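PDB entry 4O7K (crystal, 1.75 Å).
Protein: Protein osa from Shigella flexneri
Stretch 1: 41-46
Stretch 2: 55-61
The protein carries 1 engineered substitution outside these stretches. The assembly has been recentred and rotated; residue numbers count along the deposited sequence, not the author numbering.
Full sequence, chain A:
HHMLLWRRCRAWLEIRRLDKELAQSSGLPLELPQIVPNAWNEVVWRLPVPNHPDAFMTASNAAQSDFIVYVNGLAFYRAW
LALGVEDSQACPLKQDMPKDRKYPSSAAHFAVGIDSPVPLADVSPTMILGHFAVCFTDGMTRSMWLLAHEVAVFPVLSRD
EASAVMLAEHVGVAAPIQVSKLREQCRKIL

Stretch 1 41-46: NEVVWR
Stretch 2 (55-61) AFMTASN

Two antiparallel strands, 44-46 and 55-58, pair in a sheet with axes at 159° and 4.7 Å at closest approach; the contact buries 462 Å² in total. Ala-55 (-106/156) opens stretch 2 with its methyl pointing away, Ala-55 O lying 3.6 Å from Arg-46 C. Phe-56 (-131/138) faces Arg-46 (-89/131) in a non-hydrogen-bonded pair, CA to CA 4.7 Å. The Phe-56 ring (chi1 m, chi2 83°) packs CE2 against Arg-46 CB at 3.6 Å and meets Val-44 CG1 edge-on from CD2 at 4.2 Å; the arginine, with chi1 to chi3 all t and chi4 -104°, touches the ring through CB while its end leads away. Phe-56 CA also approaches Trp-45 O at 3.2 Å in a CA-H...O contact. Met-57 (-133/162) and Trp-45 (-109/143) form the hydrogen-bonded pair, CA to CA 5.4 Å: Trp-45 N donates to Met-57 O at 2.9 Å, and Met-57 N to Trp-45 O at 3.1 Å. Both side chains occupy the face opposite Phe-56 and Thr-58; the end of the methionine side chain (m, t, p) leads away. Thr-58 (-142/153, chi1 t) pairs with Val-44 (-130/135, chi1 t), CA to CA 4.4 Å, without backbone bonds between them. Thr-58 OG1 donates to Val-43 O at 2.8 Å, weakly accepts Ser-60 N at 3.1 Å and lies 3.9 Å from Val-44 CG2. Ala-59 (-101/24) leaves the extended conformation, yet Ala-59 N donates to Val-43 O at 3.1 Å, giving that carbonyl a second donor. The small Ala-59 CB fits beside Val-43 CB at 4.4 Å and Trp-45 CZ3 at 4.1 Å, the end of the indole (chi1 m, chi2 -94°) coming nearer to stretch 2. Ser-60 (-63/-27, chi1 p) places CB 3.2 Å from Glu-42 OE1; Glu-42 (p, t, chi3 30°), its CB toward stretch 2, holds OE2 3.2 Å from Thr-58 OG1. Exposed Asn-61 (-90/-2, chi1 m) makes no contact with stretch 1.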

# COMPACT_ATOMS: atom_id res chain seq x y z
N ASN A 41 -5.39 21.44 6.08
CA ASN A 41 -4.85 21.29 7.41
C ASN A 41 -4.79 19.79 7.69
O ASN A 41 -5.55 19.27 8.51
CB ASN A 41 -5.72 22.04 8.43
CG ASN A 41 -5.23 21.87 9.86
OD1 ASN A 41 -4.20 21.24 10.12
ND2 ASN A 41 -5.98 22.43 10.81
N GLU A 42 -3.91 19.11 6.97
CA GLU A 42 -3.88 17.65 7.02
C GLU A 42 -2.49 17.09 6.72
O GLU A 42 -1.61 17.80 6.24
CB GLU A 42 -4.89 17.06 6.04
CG GLU A 42 -4.65 17.43 4.58
CD GLU A 42 -5.79 17.01 3.66
OE1 GLU A 42 -6.94 16.97 4.13
OE2 GLU A 42 -5.52 16.73 2.47
N VAL A 43 -2.30 15.81 7.01
CA VAL A 43 -1.05 15.16 6.66
C VAL A 43 -1.11 14.74 5.20
O VAL A 43 -2.03 14.02 4.79
CB VAL A 43 -0.77 13.96 7.55
CG1 VAL A 43 0.51 13.25 7.11
CG2 VAL A 43 -0.68 14.41 9.00
N VAL A 44 -0.16 15.22 4.41
CA VAL A 44 -0.09 14.89 3.00
C VAL A 44 1.31 14.42 2.63
O VAL A 44 2.30 15.02 3.06
CB VAL A 44 -0.48 16.09 2.11
CG1 VAL A 44 -0.22 15.78 0.63
CG2 VAL A 44 -1.95 16.45 2.33
N TRP A 45 1.40 13.34 1.87
CA TRP A 45 2.68 12.91 1.31
C TRP A 45 2.75 13.13 -0.19
O TRP A 45 1.76 12.95 -0.90
CB TRP A 45 2.94 11.44 1.57
CG TRP A 45 3.05 11.01 2.97
CD1 TRP A 45 4.19 10.89 3.71
CD2 TRP A 45 1.97 10.58 3.81
NE1 TRP A 45 3.89 10.43 4.97
CE2 TRP A 45 2.54 10.22 5.06
CE3 TRP A 45 0.59 10.46 3.63
CZ2 TRP A 45 1.76 9.76 6.12
CZ3 TRP A 45 -0.18 9.99 4.69
CH2 TRP A 45 0.41 9.65 5.92
N ARG A 46 3.94 13.51 -0.65
CA ARG A 46 4.29 13.41 -2.05
C ARG A 46 4.89 12.03 -2.26
O ARG A 46 5.75 11.59 -1.49
CB ARG A 46 5.30 14.51 -2.43
CG ARG A 46 5.88 14.33 -3.83
CD ARG A 46 7.05 15.29 -4.14
NE ARG A 46 7.65 14.93 -5.42
CZ ARG A 46 8.79 14.27 -5.58
NH1 ARG A 46 9.54 13.93 -4.54
NH2 ARG A 46 9.20 13.96 -6.81
N ALA A 55 2.57 11.49 -7.35
CA ALA A 55 1.27 11.25 -6.75
C ALA A 55 1.24 11.88 -5.36
O ALA A 55 2.30 12.10 -4.75
CB ALA A 55 0.96 9.75 -6.67
N PHE A 56 0.04 12.18 -4.87
CA PHE A 56 -0.13 12.71 -3.52
C PHE A 56 -1.21 11.94 -2.78
O PHE A 56 -2.25 11.61 -3.35
CB PHE A 56 -0.48 14.20 -3.57
CG PHE A 56 0.64 15.06 -4.07
CD1 PHE A 56 0.84 15.22 -5.43
CD2 PHE A 56 1.50 15.69 -3.19
CE1 PHE A 56 1.90 16.01 -5.91
CE2 PHE A 56 2.56 16.48 -3.66
CZ PHE A 56 2.75 16.64 -5.01
N MET A 57 -0.96 11.64 -1.51
CA MET A 57 -1.93 10.96 -0.68
C MET A 57 -2.06 11.67 0.66
O MET A 57 -1.18 12.45 1.04
CB MET A 57 -1.55 9.49 -0.48
CG MET A 57 -1.43 8.72 -1.80
SD MET A 57 -1.27 6.94 -1.53
CE MET A 57 -3.01 6.53 -1.36
N THR A 58 -3.15 11.38 1.37
CA THR A 58 -3.43 12.06 2.63
C THR A 58 -4.03 11.13 3.67
O THR A 58 -4.69 10.15 3.33
CB THR A 58 -4.39 13.25 2.42
OG1 THR A 58 -4.63 13.89 3.69
CG2 THR A 58 -5.72 12.77 1.84
N ALA A 59 -3.81 11.44 4.94
CA ALA A 59 -4.42 10.67 6.03
C ALA A 59 -5.64 11.40 6.60
O ALA A 59 -6.02 11.18 7.75
CB ALA A 59 -3.39 10.42 7.13
N SER A 60 -6.25 12.26 5.79
CA SER A 60 -7.34 13.11 6.27
C SER A 60 -8.54 12.29 6.74
O SER A 60 -9.29 12.73 7.60
CB SER A 60 -7.76 14.10 5.19
OG SER A 60 -8.39 13.43 4.11
N ASN A 61 -8.71 11.10 6.17
CA ASN A 61 -9.86 10.28 6.51
C ASN A 61 -9.58 9.35 7.69
O ASN A 61 -10.46 8.62 8.13
CB ASN A 61 -10.30 9.46 5.28
CG ASN A 61 -10.88 10.34 4.15
OD1 ASN A 61 -11.26 9.83 3.10
ND2 ASN A 61 -10.95 11.65 4.37